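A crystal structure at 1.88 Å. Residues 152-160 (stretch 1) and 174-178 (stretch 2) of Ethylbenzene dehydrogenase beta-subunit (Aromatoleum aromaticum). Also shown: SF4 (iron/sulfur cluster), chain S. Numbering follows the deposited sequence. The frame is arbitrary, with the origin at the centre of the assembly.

Stretch 1 (152-160) NHCTNPACL
Stretch 2 174-178: NGIVL

Stretch 1 begins as an irregular loop and ends as a helix. Asn152 (phi/psi -85/-4) leads into His153, which has a left-handed backbone (43/54); Cys154 is extended (-53/151), Thr155 turns (-75/-34), and Asn156 (-123/71) precedes Pro157 (-68/127). Pro157 occupies the N-cap position, and Ala158 to Leu160 are helical. In stretch 2, Asn174 (-140/3) and Gly175 (75/11) belong to the loop before the strand, the latter at a positive phi that favours glycine. Ile176 (-72/129) then extends the chain into the strand at Val177 (-97/127) and Leu178 (-132/150). The Asn174 side chain (chi1 54°, p; chi2 29°) ties down this loop: Ile176 N donates to Asn174 OD1 at 3.1 Å.

The stretches come closest in register at His153 and Val177, whose CA atoms lie 5.4 Å apart. Their one mutual hydrogen bond joins side chain to backbone: Val177 N donates to His153 ND1 at 3.0 Å, nearly straight at 175°. With chi1 -59° (m) and chi2 -80°, the imidazole meets this amide at its edge, near the ring plane, where the ND1 lone pair can accept; ND1 is therefore unprotonated. His153 NE2 is hydrogen-bonded elsewhere in the structure. His153 CE1 also packs 3.8 Å from Ile176 CG2.

Val177 (chi1 176°, t) points toward stretch 1, and its branched side chain suits a pocket beside the cluster. Its CG2 lies 4.2 Å from Pro157 CG and 3.8 Å from SF4 S1, while its CG1 is 3.8 Å from Cys159 SG. Both cysteines supply thiolate ligands: Cys154 SG (chi1 -56°, m) binds FE3 at 2.3 Å, and Cys159 SG (chi1 58°, p) binds FE2 at 2.2 Å. Compact and apolar, Val177 packs against Cys159 SG and the cluster sulfide S1 without offering a ligand to iron.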

# COMPACT_ATOMS: atom_id res chain seq x y z
N ASN B 152 4.44 25.35 -5.86
CA ASN B 152 4.11 25.66 -7.23
C ASN B 152 5.18 26.47 -7.96
O ASN B 152 5.01 26.76 -9.12
CB ASN B 152 2.73 26.37 -7.27
CG ASN B 152 1.65 25.52 -6.70
OD1 ASN B 152 1.32 24.47 -7.27
ND2 ASN B 152 1.16 25.88 -5.52
N HIS B 153 6.25 26.88 -7.27
CA HIS B 153 7.29 27.71 -7.87
C HIS B 153 6.72 28.82 -8.69
O HIS B 153 7.07 29.03 -9.87
CB HIS B 153 8.32 26.85 -8.58
CG HIS B 153 8.95 25.89 -7.66
ND1 HIS B 153 9.98 26.24 -6.81
CD2 HIS B 153 8.64 24.60 -7.36
CE1 HIS B 153 10.30 25.21 -6.06
NE2 HIS B 153 9.51 24.20 -6.38
N CYS B 154 5.84 29.54 -8.01
CA CYS B 154 5.04 30.57 -8.59
C CYS B 154 5.81 31.62 -9.35
O CYS B 154 6.98 31.94 -9.06
CB CYS B 154 4.22 31.23 -7.47
SG CYS B 154 3.22 30.04 -6.57
N THR B 155 5.14 32.19 -10.34
CA THR B 155 5.68 33.33 -11.10
C THR B 155 5.60 34.60 -10.29
O THR B 155 6.46 35.48 -10.40
CB THR B 155 4.85 33.50 -12.38
OG1 THR B 155 4.94 32.30 -13.16
CG2 THR B 155 5.32 34.68 -13.20
N ASN B 156 4.56 34.72 -9.46
CA ASN B 156 4.44 35.86 -8.57
C ASN B 156 4.34 35.38 -7.13
O ASN B 156 3.26 35.44 -6.53
CB ASN B 156 3.24 36.70 -8.93
CG ASN B 156 3.07 37.88 -8.01
OD1 ASN B 156 4.06 38.51 -7.63
ND2 ASN B 156 1.81 38.16 -7.59
N PRO B 157 5.45 34.85 -6.58
CA PRO B 157 5.42 34.15 -5.30
C PRO B 157 5.13 35.07 -4.13
O PRO B 157 5.77 36.13 -3.98
CB PRO B 157 6.80 33.50 -5.18
CG PRO B 157 7.64 34.11 -6.20
CD PRO B 157 6.78 34.86 -7.20
N ALA B 158 4.13 34.70 -3.34
CA ALA B 158 3.71 35.53 -2.23
C ALA B 158 4.70 35.39 -1.08
O ALA B 158 4.95 36.34 -0.37
CB ALA B 158 2.33 35.18 -1.80
N CYS B 159 5.27 34.21 -0.95
CA CYS B 159 6.28 33.93 0.06
C CYS B 159 7.45 34.89 -0.05
O CYS B 159 7.88 35.49 0.93
CB CYS B 159 6.73 32.49 -0.12
SG CYS B 159 7.41 32.06 -1.77
N LEU B 160 7.97 35.02 -1.25
CA LEU B 160 9.09 35.94 -1.52
C LEU B 160 8.80 37.38 -1.13
O LEU B 160 9.65 38.07 -0.55
CB LEU B 160 9.43 35.85 -2.99
CG LEU B 160 10.65 36.61 -3.55
CD1 LEU B 160 11.07 35.86 -4.86
CD2 LEU B 160 10.37 38.04 -3.83
N ASN B 174 15.66 28.83 -13.90
CA ASN B 174 14.65 27.77 -13.96
C ASN B 174 13.35 27.99 -13.15
O ASN B 174 12.47 27.10 -13.09
CB ASN B 174 15.31 26.46 -13.53
CG ASN B 174 16.00 26.56 -12.17
OD1 ASN B 174 15.59 27.34 -11.31
ND2 ASN B 174 17.06 25.78 -11.99
N GLY B 175 13.26 29.16 -12.53
CA GLY B 175 12.08 29.59 -11.77
C GLY B 175 11.90 28.93 -10.42
O GLY B 175 10.86 29.09 -9.80
N ILE B 176 12.92 28.21 -9.96
CA ILE B 176 12.84 27.57 -8.64
C ILE B 176 12.91 28.61 -7.54
O ILE B 176 13.81 29.51 -7.56
CB ILE B 176 13.95 26.52 -8.46
CG1 ILE B 176 13.79 25.39 -9.50
CG2 ILE B 176 13.89 25.90 -7.05
CD1 ILE B 176 14.98 24.37 -9.52
N VAL B 177 11.94 28.52 -6.63
CA VAL B 177 11.82 29.43 -5.51
C VAL B 177 12.46 28.75 -4.32
O VAL B 177 12.19 27.60 -4.03
CB VAL B 177 10.35 29.80 -5.22
CG1 VAL B 177 10.25 30.70 -3.95
CG2 VAL B 177 9.76 30.47 -6.45
N LEU B 178 13.38 29.44 -3.68
CA LEU B 178 14.13 28.86 -2.57
C LEU B 178 14.19 29.79 -1.36
O LEU B 178 14.20 31.01 -1.49
CB LEU B 178 15.59 28.54 -3.02
CG LEU B 178 15.72 27.44 -4.10
CD1 LEU B 178 17.15 27.42 -4.60
CD2 LEU B 178 15.31 26.03 -3.61
FE1 SF4 S . 3.85 29.18 -1.90
FE2 SF4 S . 5.97 30.57 -2.57
FE3 SF4 S . 4.17 29.82 -4.50
FE4 SF4 S . 5.76 27.91 -3.33
S1 SF4 S . 6.45 29.68 -4.65
S2 SF4 S . 3.48 27.81 -3.67
S3 SF4 S . 5.98 28.75 -1.23
S4 SF4 S . 3.80 31.31 -2.78